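Local coordinates for mitogen activated protein kinase, putative (Leishmania donovani, PDB 4QNY) that probably phosphorylates serine and threonine residues of target proteins in a MAP kinase cascade, and binds an ATP analogue with magnesium in its active site, at residues T301-Q304 with A305-P309. Numbering follows the deposited sequence.
Sequences TVLQ and AMRHP
Ala305 and Met306 donate their backbone N-H to the carbonyls of Thr301 and Val302, four residues earlier, a local contact that makes up the short capped helix 302-306 in the C-terminal lobe of the kinase fold. Ala305 N donates to Thr301 O at 2.9 Å, and Met306 N to Val302 O at 3.0 Å. The N-terminus is closed by a capping box: Thr301 OG1, placed by a chi1 of 63°, accepts from Gln304 N at 3.3 Å, while the extended side chain of Gln304 returns its OE1 to Thr301 N at 3.2 Å. That second bond is nearly straight (168°), although the donor is tilted from the amide carbonyl plane. A short hydroxyl side chain and a longer amide thus satisfy the N-H of the N-cap residue and one N-H of the first turn, which the i to i+4 pattern leaves without a carbonyl partner.

At the other end the pattern frays, as Arg307 N makes weak bonds to both Leu303 O and Gln304 O. The Arg307 side chain folds back so that Leu303 O lies over one face of the guanidinium, offset toward its rim, and NH2 comes alongside Leu303 CB at 3.8 Å. The unbranched side chain of Met306 bends at chi3 (-63°), carrying its CE methyl back to Leu303 CD2 at 3.8 Å and, more loosely, to Val302 CG1.

Ala305 has only a methyl, small enough for a buried position between helices: it touches Leu135 of helix 124-143 and Leu287 and Met291 of helix 282-291. His308, just beyond the last turn, hydrogen-bonds through NE2 to Asp286 of helix 282-291. Val302 packs on Val209 of helix 206-219 and, with Leu303 and Met306, on helix 124-143, so the short helix is lodged among three longer helices of the C-terminal lobe.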
ATOM      1  N   THR A 301      16.816   6.001   1.377  1.00 26.82           N
ATOM      2  CA  THR A 301      16.032   5.463   2.480  1.00 21.17           C
ATOM      3  C   THR A 301      14.910   6.429   2.833  1.00 24.49           C
ATOM      4  O   THR A 301      14.867   7.548   2.326  1.00 24.23           O
ATOM      5  CB  THR A 301      16.899   5.201   3.725  1.00 17.01           C
ATOM      6  OG1 THR A 301      17.450   6.438   4.196  1.00 17.83           O
ATOM      7  CG2 THR A 301      18.029   4.238   3.395  1.00 18.62           C
ATOM      8  N   VAL A 302      14.001   5.992   3.698  1.00 24.14           N
ATOM      9  CA  VAL A 302      12.877   6.826   4.107  1.00 19.15           C
ATOM     10  C   VAL A 302      13.358   8.063   4.865  1.00 24.85           C
ATOM     11  O   VAL A 302      12.893   9.174   4.612  1.00 23.90           O
ATOM     12  CB  VAL A 302      11.883   6.042   4.984  1.00 25.62           C
ATOM     13  CG1 VAL A 302      10.772   6.955   5.474  1.00 16.46           C
ATOM     14  CG2 VAL A 302      11.309   4.867   4.205  1.00 15.32           C
ATOM     15  N   LEU A 303      14.297   7.861   5.784  1.00 36.69           N
ATOM     16  CA  LEU A 303      14.880   8.962   6.547  1.00 44.43           C
ATOM     17  C   LEU A 303      15.545   9.985   5.632  1.00 39.17           C
ATOM     18  O   LEU A 303      15.314  11.187   5.762  1.00 40.53           O
ATOM     19  CB  LEU A 303      15.895   8.434   7.563  1.00 48.70           C
ATOM     20  CG  LEU A 303      15.331   7.800   8.834  1.00 53.33           C
ATOM     21  CD1 LEU A 303      16.398   6.976   9.537  1.00 55.14           C
ATOM     22  CD2 LEU A 303      14.786   8.873   9.764  1.00 51.58           C
ATOM     23  N   GLN A 304      16.366   9.502   4.706  1.00 18.77           N
ATOM     24  CA  GLN A 304      17.059  10.374   3.764  1.00 27.40           C
ATOM     25  C   GLN A 304      16.081  11.098   2.842  1.00 18.47           C
ATOM     26  O   GLN A 304      16.284  12.262   2.498  1.00 22.92           O
ATOM     27  CB  GLN A 304      18.061   9.571   2.933  1.00 26.36           C
ATOM     28  CG  GLN A 304      19.252   9.044   3.715  1.00 19.29           C
ATOM     29  CD  GLN A 304      20.084   8.068   2.905  1.00 18.93           C
ATOM     30  OE1 GLN A 304      19.619   7.521   1.906  1.00 25.75           O
ATOM     31  NE2 GLN A 304      21.322   7.843   3.333  1.00 19.81           N
ATOM     32  N   ALA A 305      15.019  10.403   2.447  1.00 27.34           N
ATOM     33  CA  ALA A 305      14.010  10.982   1.567  1.00 27.16           C
ATOM     34  C   ALA A 305      13.250  12.105   2.265  1.00 22.67           C
ATOM     35  O   ALA A 305      12.891  13.104   1.642  1.00 22.51           O
ATOM     36  CB  ALA A 305      13.048   9.909   1.084  1.00 26.98           C
ATOM     37  N   MET A 306      13.010  11.937   3.561  1.00 18.28           N
ATOM     38  CA  MET A 306      12.333  12.960   4.349  1.00 19.05           C
ATOM     39  C   MET A 306      13.216  14.189   4.539  1.00 29.74           C
ATOM     40  O   MET A 306      12.715  15.293   4.744  1.00 20.80           O
ATOM     41  CB  MET A 306      11.912  12.407   5.712  1.00 28.52           C
ATOM     42  CG  MET A 306      10.797  11.378   5.651  1.00 20.99           C
ATOM     43  SD  MET A 306      10.219  10.887   7.288  1.00 44.23           S
ATOM     44  CE  MET A 306      11.698  10.141   7.966  1.00 27.18           C
ATOM     45  N   ARG A 307      14.531  13.990   4.469  1.00 20.85           N
ATOM     46  CA  ARG A 307      15.485  15.082   4.648  1.00 23.24           C
ATOM     47  C   ARG A 307      15.945  15.656   3.311  1.00 21.25           C
ATOM     48  O   ARG A 307      16.776  16.562   3.269  1.00 33.39           O
ATOM     49  CB  ARG A 307      16.698  14.613   5.457  1.00 22.03           C
ATOM     50  CG  ARG A 307      16.361  14.070   6.837  1.00 29.28           C
ATOM     51  CD  ARG A 307      17.591  14.040   7.732  1.00 37.20           C
ATOM     52  NE  ARG A 307      17.746  12.760   8.418  1.00 42.13           N
ATOM     53  CZ  ARG A 307      18.630  11.830   8.069  1.00 49.04           C
ATOM     54  NH1 ARG A 307      19.444  12.038   7.041  1.00 51.85           N
ATOM     55  NH2 ARG A 307      18.703  10.694   8.748  1.00 44.78           N
ATOM     56  N   HIS A 308      15.402  15.120   2.224  1.00 20.24           N
ATOM     57  CA  HIS A 308      15.736  15.587   0.883  1.00 20.13           C
ATOM     58  C   HIS A 308      15.276  17.032   0.681  1.00 26.96           C
ATOM     59  O   HIS A 308      14.214  17.421   1.169  1.00 21.07           O
ATOM     60  CB  HIS A 308      15.104  14.670  -0.166  1.00 22.52           C
ATOM     61  CG  HIS A 308      15.616  14.893  -1.555  1.00 29.25           C
ATOM     62  ND1 HIS A 308      15.036  15.787  -2.428  1.00 33.60           N
ATOM     63  CD2 HIS A 308      16.654  14.336  -2.222  1.00 26.14           C
ATOM     64  CE1 HIS A 308      15.695  15.773  -3.573  1.00 33.71           C
ATOM     65  NE2 HIS A 308      16.682  14.901  -3.474  1.00 32.48           N
ATOM     66  N   PRO A 309      16.083  17.835  -0.035  1.00 27.81           N
ATOM     67  CA  PRO A 309      15.786  19.244  -0.333  1.00 31.38           C
ATOM     68  C   PRO A 309      14.417  19.488  -0.978  1.00 36.84           C
ATOM     69  O   PRO A 309      13.915  20.610  -0.914  1.00 22.88           O
ATOM     70  CB  PRO A 309      16.907  19.633  -1.300  1.00 23.07           C
ATOM     71  CG  PRO A 309      18.047  18.773  -0.894  1.00 22.56           C
ATOM     72  CD  PRO A 309      17.437  17.459  -0.482  1.00 21.51           C
TER